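Local atomic coordinates of NTD biosynthesis operon protein NtdA (Bacillus subtilis subsp. subtilis, PDB entry 4K2M), a protein that catalyses the reversible pyridoxal phosphate-dependent transfer of an amino group from glutamate to 3-dehydroglucose 6-phosphate, giving kanosamine 6-phosphate for antibiotic synthesis. Residues Glu109-Thr114 with Ile304-Met309; Ser113-Lys118 with Gln227-Thr232; Ile131-Leu136 with Gly258-Asp263; Ser205-Ile210 with Leu219-Asp224. All coordinates share one frame; numbering follows the deposited sequence.

Interaction 1 of 4, residues Glu109-Thr114 with Ile304-Met309; sequences EKVLST and IGLERM
M309 reaches across to V111 with the end of its side chain, and the path from CB outward explains how. From CB the chain leaves with CG anti to the backbone N (chi1 -158°), and an extended chi2 carries it on toward helix 103-116. CB and CG serve as a spacer and make no contact with V111. The first atom to touch is the sulfur, with M309 SD 3.5 Å from V111 CG1. The same sulfur faces a second, looser neighbour, L112 CD2, at 4.4 Å. The last bond then turns back, because chi3 is 9° and CE is almost eclipsed with CB; this torsion is normally avoided and suggests some local strain. Folded in this way, M309 CE also meets V111 CG1, at 3.6 Å. M309 CE lies 3.9 Å from L306 CD2 as well, in a direction roughly at right angles to V111 CG1.

L306 adds a separate contact, its CD2 standing 4.1 Å from V111 CG2. V111 thus uses both branches, CG1 for the methionine and CG2 for the leucine, and its side chain runs past M309 in the opposite direction. The two helices face each other at 8.4 Å between V111 CA and L306 CA. I38 covers V111 and M309 from a loop, while F108 packs on both L306 and M309.

Every atom pair joining the two segments is apolar, counting the thioether as such. The hold is therefore one of dispersion and shape, with no directional bond to set its angle, and the flexible thioether fits itself between branched neighbours.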
# COMPACT_ATOMS: atom_id res chain seq x y z
N GLU A 109 11.60 2.15 -11.40
CA GLU A 109 12.64 2.77 -10.57
C GLU A 109 13.78 3.30 -11.44
O GLU A 109 14.28 4.40 -11.21
CB GLU A 109 13.15 1.81 -9.51
CG GLU A 109 12.08 1.46 -8.45
CD GLU A 109 12.51 0.33 -7.55
OE1 GLU A 109 13.29 -0.54 -8.02
OE2 GLU A 109 12.06 0.28 -6.38
N LYS A 110 14.16 2.53 -12.46
CA LYS A 110 15.18 2.98 -13.40
C LYS A 110 14.79 4.26 -14.16
O LYS A 110 15.60 5.18 -14.33
CB LYS A 110 15.53 1.86 -14.39
CG LYS A 110 16.66 2.23 -15.33
CD LYS A 110 17.84 2.81 -14.56
CE LYS A 110 18.72 3.68 -15.45
NZ LYS A 110 19.16 2.94 -16.67
N VAL A 111 13.55 4.34 -14.62
CA VAL A 111 13.08 5.53 -15.32
C VAL A 111 13.07 6.76 -14.39
O VAL A 111 13.45 7.87 -14.78
CB VAL A 111 11.67 5.29 -15.90
CG1 VAL A 111 10.98 6.60 -16.11
CG2 VAL A 111 11.76 4.53 -17.22
N LEU A 112 12.65 6.55 -13.15
CA LEU A 112 12.69 7.61 -12.15
C LEU A 112 14.11 8.05 -11.84
O LEU A 112 14.38 9.24 -11.64
CB LEU A 112 12.00 7.15 -10.86
CG LEU A 112 10.48 7.03 -10.95
CD1 LEU A 112 9.94 6.41 -9.66
CD2 LEU A 112 9.84 8.41 -11.17
N SER A 113 15.02 7.08 -11.77
CA SER A 113 16.42 7.35 -11.47
C SER A 113 17.00 8.30 -12.52
O SER A 113 17.67 9.27 -12.20
CB SER A 113 17.21 6.04 -11.45
OG SER A 113 18.61 6.27 -11.53
N THR A 114 16.69 8.01 -13.78
CA THR A 114 17.16 8.84 -14.89
C THR A 114 16.51 10.22 -14.87
O THR A 114 17.18 11.25 -15.06
CB THR A 114 16.87 8.16 -16.22
OG1 THR A 114 17.54 6.89 -16.25
CG2 THR A 114 17.36 9.02 -17.39
N ILE A 304 1.31 0.66 -14.41
CA ILE A 304 0.40 1.78 -14.67
C ILE A 304 1.19 3.09 -14.69
O ILE A 304 0.94 3.97 -15.52
CB ILE A 304 -0.70 1.84 -13.59
CG1 ILE A 304 -1.72 0.73 -13.83
CG2 ILE A 304 -1.43 3.20 -13.62
CD1 ILE A 304 -2.76 0.62 -12.71
N GLY A 305 2.14 3.21 -13.77
CA GLY A 305 2.97 4.40 -13.68
C GLY A 305 3.77 4.64 -14.94
O GLY A 305 3.96 5.79 -15.37
N LEU A 306 4.23 3.55 -15.56
CA LEU A 306 5.03 3.68 -16.78
C LEU A 306 4.15 4.20 -17.91
O LEU A 306 4.66 4.77 -18.88
CB LEU A 306 5.68 2.34 -17.14
CG LEU A 306 6.83 2.00 -16.19
CD1 LEU A 306 7.22 0.54 -16.28
CD2 LEU A 306 8.04 2.90 -16.50
N GLU A 307 2.84 4.02 -17.81
CA GLU A 307 1.93 4.59 -18.80
C GLU A 307 1.61 6.04 -18.47
O GLU A 307 1.70 6.92 -19.33
CB GLU A 307 0.63 3.80 -18.90
CG GLU A 307 0.77 2.41 -19.48
CD GLU A 307 1.50 2.41 -20.80
OE1 GLU A 307 1.19 3.26 -21.67
OE2 GLU A 307 2.40 1.56 -20.97
N ARG A 308 1.21 6.30 -17.23
CA ARG A 308 0.74 7.64 -16.89
C ARG A 308 1.87 8.65 -16.93
O ARG A 308 1.63 9.83 -17.15
CB ARG A 308 0.02 7.65 -15.52
CG ARG A 308 -1.24 6.76 -15.53
CD ARG A 308 -2.17 7.08 -14.36
NE ARG A 308 -2.82 8.37 -14.58
CZ ARG A 308 -3.56 9.02 -13.69
NH1 ARG A 308 -3.78 8.52 -12.47
NH2 ARG A 308 -4.11 10.18 -14.05
N MET A 309 3.11 8.18 -16.76
CA MET A 309 4.26 9.08 -16.76
C MET A 309 4.45 9.72 -18.11
O MET A 309 5.10 10.77 -18.21
CB MET A 309 5.54 8.32 -16.37
CG MET A 309 6.64 9.22 -15.83
SD MET A 309 8.00 8.24 -15.12
CE MET A 309 7.45 6.63 -15.67

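Interaction 2 of 4, residues Ser113-Lys118 with Gln227-Thr232; sequences STYLHK and QGIGLT. With O1G (3-deoxy-3-[(E)-({3-hydroxy-2-methyl-5-[(phosphonooxy)methyl]pyridin-4-yl}methylidene)amino]-6-O-phosphono-alpha-D-gluco pyranose), chain C.
The apolar part of this contact is Y115 against I229. The phenol is carried toward the loop by a side chain whose CG is anti to the backbone N (chi1 179°). I229 comes to the edge of the ring, near its plane, with its CG1 3.8 Å from Y115 CE2, and the two side chains cross at about a right angle. L312 packs against both residues.

A closer approach, not a hydrogen bond, is made at the end of the ring, where Y115 OH lies 3.2 Å from G230 CA. G230 is the third residue of a type II beta turn from G228 to L231, closed by L231 N to G228 O. Its positive phi of 107° suits glycine and presents a bare CA to the hydroxyl. K12 attends the tyrosine twice, by a cation-pi contact with the ring and a hydrogen bond from NZ to Y115 O.

Hydrogen bonds within 113-118 end the helix. H117, with positive phi, is the C-prime residue of a Schellman motif, in which K118 N bonds to S113 O at 3.1 Å and H117 N bonds weakly to T114 O. S113 OG reinforces this helix end by donating to K118 O (2.7 Å), in the carbonyl plane with a C=O...O angle of 160°.

The ligand bond comes last: Q227 NE2 donates to O3 of the O1G adduct at 2.6 Å, with a somewhat bent N-H...O angle of 145°. Q227 OE1 is held by Y201 N. A side chain hydrogen-bonded to the ring hydroxyl oxygen of pyridoxal phosphate is a recurring feature of the cofactor site in aspartate aminotransferase-fold enzymes.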
# COMPACT_ATOMS: atom_id res chain seq x y z
N SER A 113 15.02 7.08 -11.77
CA SER A 113 16.42 7.35 -11.47
C SER A 113 17.00 8.30 -12.52
O SER A 113 17.67 9.27 -12.20
CB SER A 113 17.21 6.04 -11.45
OG SER A 113 18.61 6.27 -11.53
N THR A 114 16.69 8.01 -13.78
CA THR A 114 17.16 8.84 -14.89
C THR A 114 16.51 10.22 -14.87
O THR A 114 17.18 11.25 -15.06
CB THR A 114 16.87 8.16 -16.22
OG1 THR A 114 17.54 6.89 -16.25
CG2 THR A 114 17.36 9.02 -17.39
N TYR A 115 15.21 10.25 -14.62
CA TYR A 115 14.49 11.51 -14.58
C TYR A 115 14.97 12.41 -13.45
O TYR A 115 15.18 13.61 -13.65
CB TYR A 115 13.00 11.23 -14.46
CG TYR A 115 12.10 12.45 -14.38
CD1 TYR A 115 11.84 13.22 -15.51
CD2 TYR A 115 11.48 12.79 -13.18
CE1 TYR A 115 10.99 14.32 -15.44
CE2 TYR A 115 10.63 13.88 -13.10
CZ TYR A 115 10.39 14.64 -14.23
OH TYR A 115 9.54 15.72 -14.15
N LEU A 116 15.16 11.83 -12.26
CA LEU A 116 15.57 12.60 -11.10
C LEU A 116 17.08 12.87 -11.03
O LEU A 116 17.52 13.66 -10.21
CB LEU A 116 15.15 11.87 -9.82
CG LEU A 116 13.65 11.67 -9.61
CD1 LEU A 116 13.39 10.74 -8.41
CD2 LEU A 116 12.97 13.01 -9.39
N HIS A 117 17.85 12.20 -11.90
CA HIS A 117 19.31 12.20 -11.80
C HIS A 117 19.77 11.79 -10.40
O HIS A 117 20.66 12.43 -9.81
CB HIS A 117 19.92 13.57 -12.17
CG HIS A 117 19.57 14.04 -13.55
ND1 HIS A 117 20.05 13.43 -14.69
CD2 HIS A 117 18.80 15.07 -13.97
CE1 HIS A 117 19.57 14.05 -15.75
NE2 HIS A 117 18.81 15.05 -15.34
N LYS A 118 19.16 10.74 -9.87
CA LYS A 118 19.56 10.17 -8.58
C LYS A 118 19.92 8.72 -8.86
O LYS A 118 19.24 8.05 -9.63
CB LYS A 118 18.39 10.24 -7.58
CG LYS A 118 18.16 11.63 -6.99
CD LYS A 118 19.28 11.98 -6.01
CE LYS A 118 19.16 13.41 -5.51
NZ LYS A 118 20.23 13.71 -4.50
N GLN A 227 4.64 16.67 -3.36
CA GLN A 227 3.85 17.51 -4.27
C GLN A 227 4.72 18.20 -5.33
O GLN A 227 4.24 19.07 -6.05
CB GLN A 227 3.11 18.59 -3.48
CG GLN A 227 1.98 18.04 -2.61
CD GLN A 227 1.27 19.13 -1.82
OE1 GLN A 227 1.50 20.32 -2.03
NE2 GLN A 227 0.40 18.72 -0.90
N GLY A 228 5.99 17.83 -5.41
CA GLY A 228 6.95 18.60 -6.19
C GLY A 228 7.61 17.92 -7.38
O GLY A 228 8.63 18.43 -7.88
N ILE A 229 7.08 16.81 -7.87
CA ILE A 229 7.71 16.17 -9.03
C ILE A 229 7.78 17.13 -10.23
O ILE A 229 6.79 17.79 -10.56
CB ILE A 229 7.06 14.84 -9.43
CG1 ILE A 229 7.99 14.09 -10.40
CG2 ILE A 229 5.66 15.04 -10.03
CD1 ILE A 229 7.62 12.64 -10.64
N GLY A 230 8.96 17.21 -10.84
CA GLY A 230 9.20 18.09 -11.99
C GLY A 230 10.07 19.29 -11.61
O GLY A 230 10.57 20.01 -12.48
N LEU A 231 10.25 19.54 -10.31
CA LEU A 231 11.07 20.68 -9.89
C LEU A 231 12.51 20.52 -10.36
O LEU A 231 13.13 19.47 -10.19
CB LEU A 231 11.05 20.86 -8.36
CG LEU A 231 9.79 21.48 -7.75
CD1 LEU A 231 9.86 21.36 -6.23
CD2 LEU A 231 9.70 22.94 -8.13
N THR A 232 13.04 21.56 -11.00
CA THR A 232 14.43 21.57 -11.43
C THR A 232 15.35 21.45 -10.22
O THR A 232 15.14 22.11 -9.18
CB THR A 232 14.73 22.86 -12.19
OG1 THR A 232 14.05 22.81 -13.45
CG2 THR A 232 16.23 23.04 -12.43
P O1G C . 0.86 9.78 0.19
C3A O1G C . 1.55 15.52 0.75
O3 O1G C . 0.69 16.37 0.13
C1 O1G C . -4.76 15.12 -0.01
N1' O1G C . 3.58 15.07 1.88
C2 O1G C . -3.26 15.38 0.19
O2 O1G C . -3.04 16.67 -0.47
C9A O1G C . 2.76 15.96 1.29
C2A O1G C . 3.21 17.41 1.22
C3 O1G C . -2.37 14.28 -0.40
N3' O1G C . -1.02 14.57 0.14
O1 O1G C . -5.15 15.28 -1.38
C4 O1G C . -2.86 12.86 -0.04
O4 O1G C . -2.21 12.06 -1.05
C4A O1G C . 1.19 14.19 0.82
C4B O1G C . -0.10 13.70 0.28
C5 O1G C . -4.36 12.79 -0.36
O5 O1G C . -5.09 13.78 0.37
C5A O1G C . 2.05 13.29 1.45
C5T O1G C . 1.82 11.78 1.63
C6 O1G C . -5.02 11.53 0.12
C6A O1G C . 3.24 13.77 1.97
OP1 O1G C . 1.20 8.96 1.42
OP2 O1G C . 1.37 9.17 -1.07
OP3 O1G C . -0.63 10.20 0.18
OP4 O1G C . 1.75 11.15 0.34
O6 O1G C . -6.29 11.31 -0.36
P' O1G C . -6.82 9.82 -0.63
OP6 O1G C . -5.92 9.26 -1.72
OP7 O1G C . -6.77 9.04 0.66
OP8 O1G C . -8.25 10.08 -1.11

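Interaction 3 of 4, residues Ile131-Leu136 with Gly258-Asp263; sequences IMIGLL and GAIATD
I133 and I260 meet with their side chains at about a right angle, and the meeting is made by a single methyl group. I260 points from strand 258-262 toward helix 127-137, and its extended chain (chi2 168°) puts CD1 at the helix surface. There I260 CD1 lies 3.6 Å from I133 CG2 and 3.8 Å from I133 CB, so it abuts the branch point of the partner and not its far end. I133 CG2 faces this methyl because it stands anti to its own backbone N, leaving CG1 anti to the carbonyl carbon.

The same I260 CD1 comes within 4.0 Å of G134 N. With no side chain at G134, the helix backbone lies close to the strand, and G134 CA is 6.9 Å from I260 CA. Strand 258-262 runs antiparallel to both its neighbours in a mixed seven-stranded sheet whose other six strands all run the same way, a hallmark of the large domain of aspartate aminotransferase-fold enzymes. Helix 127-137 covers one side of this sheet, and its N-terminal turn carries T128, whose OG1 hydrogen-bonds to the O1G adduct. Helix 265-275 borders the contact, with F274 against I133 and C271 against I260.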
# COMPACT_ATOMS: atom_id res chain seq x y z
N ILE A 131 8.65 8.66 3.42
CA ILE A 131 9.25 9.51 4.45
C ILE A 131 9.63 8.68 5.67
O ILE A 131 10.72 8.83 6.22
CB ILE A 131 8.29 10.65 4.84
CG1 ILE A 131 7.98 11.50 3.61
CG2 ILE A 131 8.93 11.49 5.98
CD1 ILE A 131 6.76 12.42 3.80
N MET A 132 8.73 7.79 6.09
CA MET A 132 8.98 6.97 7.26
C MET A 132 10.20 6.08 7.08
O MET A 132 11.09 6.02 7.94
CB MET A 132 7.75 6.11 7.57
CG MET A 132 7.85 5.38 8.87
SD MET A 132 6.35 4.40 9.08
CE MET A 132 6.51 3.25 7.70
N ILE A 133 10.27 5.39 5.94
CA ILE A 133 11.42 4.55 5.65
C ILE A 133 12.70 5.37 5.52
O ILE A 133 13.76 4.98 6.05
CB ILE A 133 11.16 3.73 4.38
CG1 ILE A 133 10.11 2.66 4.69
CG2 ILE A 133 12.42 3.05 3.91
CD1 ILE A 133 9.45 2.09 3.43
N GLY A 134 12.63 6.52 4.86
CA GLY A 134 13.81 7.35 4.68
C GLY A 134 14.39 7.80 6.02
O GLY A 134 15.60 7.76 6.24
N LEU A 135 13.52 8.22 6.94
CA LEU A 135 13.96 8.61 8.28
C LEU A 135 14.67 7.46 8.98
O LEU A 135 15.76 7.61 9.55
CB LEU A 135 12.78 9.11 9.12
CG LEU A 135 12.24 10.50 8.75
CD1 LEU A 135 10.88 10.76 9.40
CD2 LEU A 135 13.24 11.55 9.19
N LEU A 136 14.05 6.29 8.96
CA LEU A 136 14.65 5.13 9.61
C LEU A 136 15.96 4.72 8.95
O LEU A 136 16.93 4.39 9.64
CB LEU A 136 13.65 3.96 9.64
CG LEU A 136 12.41 4.20 10.49
CD1 LEU A 136 11.35 3.14 10.23
CD2 LEU A 136 12.76 4.21 11.99
N GLY A 258 4.70 5.61 -3.84
CA GLY A 258 5.63 6.72 -3.71
C GLY A 258 7.04 6.28 -4.03
O GLY A 258 7.25 5.21 -4.58
N ALA A 259 8.03 7.10 -3.71
CA ALA A 259 9.41 6.67 -3.94
C ALA A 259 10.38 7.38 -3.05
O ALA A 259 10.13 8.50 -2.59
CB ALA A 259 9.80 6.87 -5.39
N ILE A 260 11.52 6.73 -2.82
CA ILE A 260 12.65 7.35 -2.16
C ILE A 260 13.76 7.45 -3.20
O ILE A 260 14.02 6.49 -3.92
CB ILE A 260 13.15 6.46 -1.03
CG1 ILE A 260 12.11 6.39 0.09
CG2 ILE A 260 14.45 7.01 -0.45
CD1 ILE A 260 12.42 5.29 1.11
N ALA A 261 14.43 8.59 -3.29
CA ALA A 261 15.55 8.72 -4.21
C ALA A 261 16.78 9.18 -3.45
O ALA A 261 16.69 10.05 -2.59
CB ALA A 261 15.22 9.69 -5.33
N THR A 262 17.92 8.57 -3.74
CA THR A 262 19.16 8.97 -3.08
C THR A 262 20.34 8.64 -3.96
O THR A 262 20.25 7.78 -4.84
CB THR A 262 19.31 8.30 -1.68
OG1 THR A 262 20.47 8.84 -1.02
CG2 THR A 262 19.47 6.78 -1.81
N ASP A 263 21.45 9.36 -3.75
CA ASP A 263 22.70 9.03 -4.41
C ASP A 263 23.57 8.09 -3.58
O ASP A 263 24.57 7.56 -4.07
CB ASP A 263 23.49 10.30 -4.76
CG ASP A 263 22.94 11.03 -5.96
OD1 ASP A 263 22.38 10.37 -6.87
OD2 ASP A 263 23.07 12.27 -6.02

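Interaction 4 of 4, residues Ser205-Ile210 with Leu219-Asp224; sequences SDMQHI and LKVIED. With O1G (3-deoxy-3-[(E)-({3-hydroxy-2-methyl-5-[(phosphonooxy)methyl]pyridin-4-yl}methylidene)amino]-6-O-phosphono-alpha-D-gluco pyranose), chain C.
Apolar contact is carried by M207 and I210, both of which meet V221. M207 CE lies 3.8 Å from V221 CG1, the side chains sliding past each other in opposite directions. Bends at chi2 and chi3 (-61° and -69°) curl the methionine so that its methyl turns to the strand. I210 is looser, with its CG2 4.3 Å from V221 CG2, so the valine offers one branch to each helix residue.

A mixed contact links M207 CE to the carboxylate of E223, at 3.5 Å from OE1. The carboxylate is buried, and its oxygens have hydrogen-bond partners elsewhere: OE2 bonds to T241 OG1 and OE1 to H199 NE2, whose ring in turn bonds through ND1 to S205 OG. In topology this is the packing inside a beta-alpha-beta unit, in which helix 207-217 links strand 192-195 to the parallel neighbouring strand 220-224. V221 and E223 face the helix, while I222 between them points away.

One weak capping hydrogen bond lies at the start of the helix: D206, the N-cap, accepts from H209 N through OD1 at 3.5 Å.

Ligand contact is left to the end of the strand, where D224 OD2 approaches the pyridine N1' of the O1G adduct to 2.7 Å. Fold-type I aminotransferases keep an aspartate at this position beside the cofactor nitrogen; here T156 OG1 bonds to D224 OD2, and C226 N to D224 OD1.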
# COMPACT_ATOMS: atom_id res chain seq x y z
N SER A 205 11.46 24.60 -1.66
CA SER A 205 12.02 25.23 -0.47
C SER A 205 13.41 25.78 -0.80
O SER A 205 14.00 25.41 -1.81
CB SER A 205 12.17 24.21 0.64
OG SER A 205 10.93 23.71 1.06
N ASP A 206 13.94 26.64 0.07
CA ASP A 206 15.27 27.21 -0.14
C ASP A 206 16.33 26.20 0.26
O ASP A 206 16.95 26.31 1.33
CB ASP A 206 15.44 28.49 0.67
CG ASP A 206 16.74 29.24 0.33
OD1 ASP A 206 17.63 28.70 -0.38
OD2 ASP A 206 16.87 30.39 0.81
N MET A 207 16.57 25.22 -0.61
CA MET A 207 17.36 24.05 -0.22
C MET A 207 18.84 24.34 -0.02
O MET A 207 19.49 23.73 0.85
CB MET A 207 17.16 22.91 -1.22
CG MET A 207 15.75 22.30 -1.18
SD MET A 207 15.36 21.58 0.41
CE MET A 207 16.46 20.18 0.42
N GLN A 208 19.40 25.27 -0.79
CA GLN A 208 20.82 25.60 -0.59
C GLN A 208 21.08 26.16 0.81
O GLN A 208 22.05 25.78 1.48
CB GLN A 208 21.32 26.57 -1.67
CG GLN A 208 22.81 26.88 -1.53
CD GLN A 208 23.35 27.72 -2.68
OE1 GLN A 208 22.60 28.42 -3.36
NE2 GLN A 208 24.66 27.64 -2.91
N HIS A 209 20.19 27.03 1.27
CA HIS A 209 20.33 27.64 2.59
C HIS A 209 20.10 26.58 3.66
O HIS A 209 20.84 26.49 4.63
CB HIS A 209 19.36 28.82 2.70
CG HIS A 209 19.56 29.68 3.90
ND1 HIS A 209 20.45 29.36 4.91
CD2 HIS A 209 18.98 30.84 4.27
CE1 HIS A 209 20.41 30.30 5.84
NE2 HIS A 209 19.52 31.21 5.48
N ILE A 210 19.07 25.75 3.47
CA ILE A 210 18.83 24.63 4.37
C ILE A 210 20.06 23.71 4.47
O ILE A 210 20.45 23.31 5.56
CB ILE A 210 17.55 23.85 3.96
CG1 ILE A 210 16.32 24.75 4.14
CG2 ILE A 210 17.41 22.57 4.78
CD1 ILE A 210 15.00 24.15 3.60
N LEU A 219 23.43 17.82 10.44
CA LEU A 219 22.08 17.25 10.35
C LEU A 219 21.89 16.59 8.98
O LEU A 219 22.56 16.93 8.01
CB LEU A 219 21.02 18.35 10.53
CG LEU A 219 21.24 19.24 11.76
CD1 LEU A 219 20.19 20.35 11.84
CD2 LEU A 219 21.18 18.41 13.01
N LYS A 220 20.99 15.62 8.92
CA LYS A 220 20.59 15.01 7.66
C LYS A 220 19.36 15.74 7.13
O LYS A 220 18.53 16.22 7.91
CB LYS A 220 20.24 13.54 7.89
CG LYS A 220 21.43 12.72 8.38
CD LYS A 220 22.48 12.62 7.29
CE LYS A 220 23.71 11.88 7.79
NZ LYS A 220 23.30 10.65 8.53
N VAL A 221 19.23 15.80 5.81
CA VAL A 221 18.11 16.50 5.19
C VAL A 221 17.31 15.49 4.39
O VAL A 221 17.81 14.87 3.45
CB VAL A 221 18.58 17.60 4.26
CG1 VAL A 221 17.39 18.23 3.53
CG2 VAL A 221 19.33 18.68 5.03
N ILE A 222 16.05 15.31 4.78
CA ILE A 222 15.17 14.47 3.99
C ILE A 222 14.06 15.39 3.53
O ILE A 222 13.39 16.01 4.36
CB ILE A 222 14.65 13.26 4.80
CG1 ILE A 222 13.50 12.57 4.06
CG2 ILE A 222 14.24 13.68 6.23
CD1 ILE A 222 13.15 11.18 4.64
N GLU A 223 13.87 15.51 2.23
CA GLU A 223 12.91 16.49 1.74
C GLU A 223 11.62 15.79 1.34
O GLU A 223 11.64 14.70 0.76
CB GLU A 223 13.47 17.29 0.57
CG GLU A 223 13.78 16.45 -0.64
CD GLU A 223 14.39 17.24 -1.77
OE1 GLU A 223 14.36 18.49 -1.75
OE2 GLU A 223 14.91 16.59 -2.70
N ASP A 224 10.50 16.40 1.70
CA ASP A 224 9.19 15.89 1.33
C ASP A 224 8.86 16.60 0.04
O ASP A 224 8.43 17.76 0.04
CB ASP A 224 8.17 16.26 2.41
CG ASP A 224 6.77 15.82 2.07
OD1 ASP A 224 6.49 15.50 0.90
OD2 ASP A 224 5.94 15.81 3.00
P O1G C . 0.86 9.78 0.19
C3A O1G C . 1.55 15.52 0.75
O3 O1G C . 0.69 16.37 0.13
C1 O1G C . -4.76 15.12 -0.01
N1' O1G C . 3.58 15.07 1.88
C2 O1G C . -3.26 15.38 0.19
O2 O1G C . -3.04 16.67 -0.47
C9A O1G C . 2.76 15.96 1.29
C2A O1G C . 3.21 17.41 1.22
C3 O1G C . -2.37 14.28 -0.40
N3' O1G C . -1.02 14.57 0.14
O1 O1G C . -5.15 15.28 -1.38
C4 O1G C . -2.86 12.86 -0.04
O4 O1G C . -2.21 12.06 -1.05
C4A O1G C . 1.19 14.19 0.82
C4B O1G C . -0.10 13.70 0.28
C5 O1G C . -4.36 12.79 -0.36
O5 O1G C . -5.09 13.78 0.37
C5A O1G C . 2.05 13.29 1.45
C5T O1G C . 1.82 11.78 1.63
C6 O1G C . -5.02 11.53 0.12
C6A O1G C . 3.24 13.77 1.97
OP1 O1G C . 1.20 8.96 1.42
OP2 O1G C . 1.37 9.17 -1.07
OP3 O1G C . -0.63 10.20 0.18
OP4 O1G C . 1.75 11.15 0.34
O6 O1G C . -6.29 11.31 -0.36
P' O1G C . -6.82 9.82 -0.63
OP6 O1G C . -5.92 9.26 -1.72
OP7 O1G C . -6.77 9.04 0.66
OP8 O1G C . -8.25 10.08 -1.11

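Overall arrangement
From the N terminus, helix 103-116 supplies the first halves of interactions 1 and 2, which share S113 and T114. Interaction 1 closes the widest loop, at 304-309, and encloses interactions 3 and 4; interaction 2 returns earlier, at 227-232. Interactions 2 and 3 cross, since 131-136 starts before 227-232 and 258-263 follows it. Interaction 4 is the shortest closure and falls within the other three. Strand 258-262 touches interactions 1 and 2: A259 CB packs on L112 CD1 at 4.3 Å, and A261 CB on L116 CD1 at 3.7 Å. I222 CD1 of strand 220-224 touches helix 127-137. Interactions 2 and 4 both reach the O1G adduct, through Q227 and D224 at the facing ends of adjoining segments.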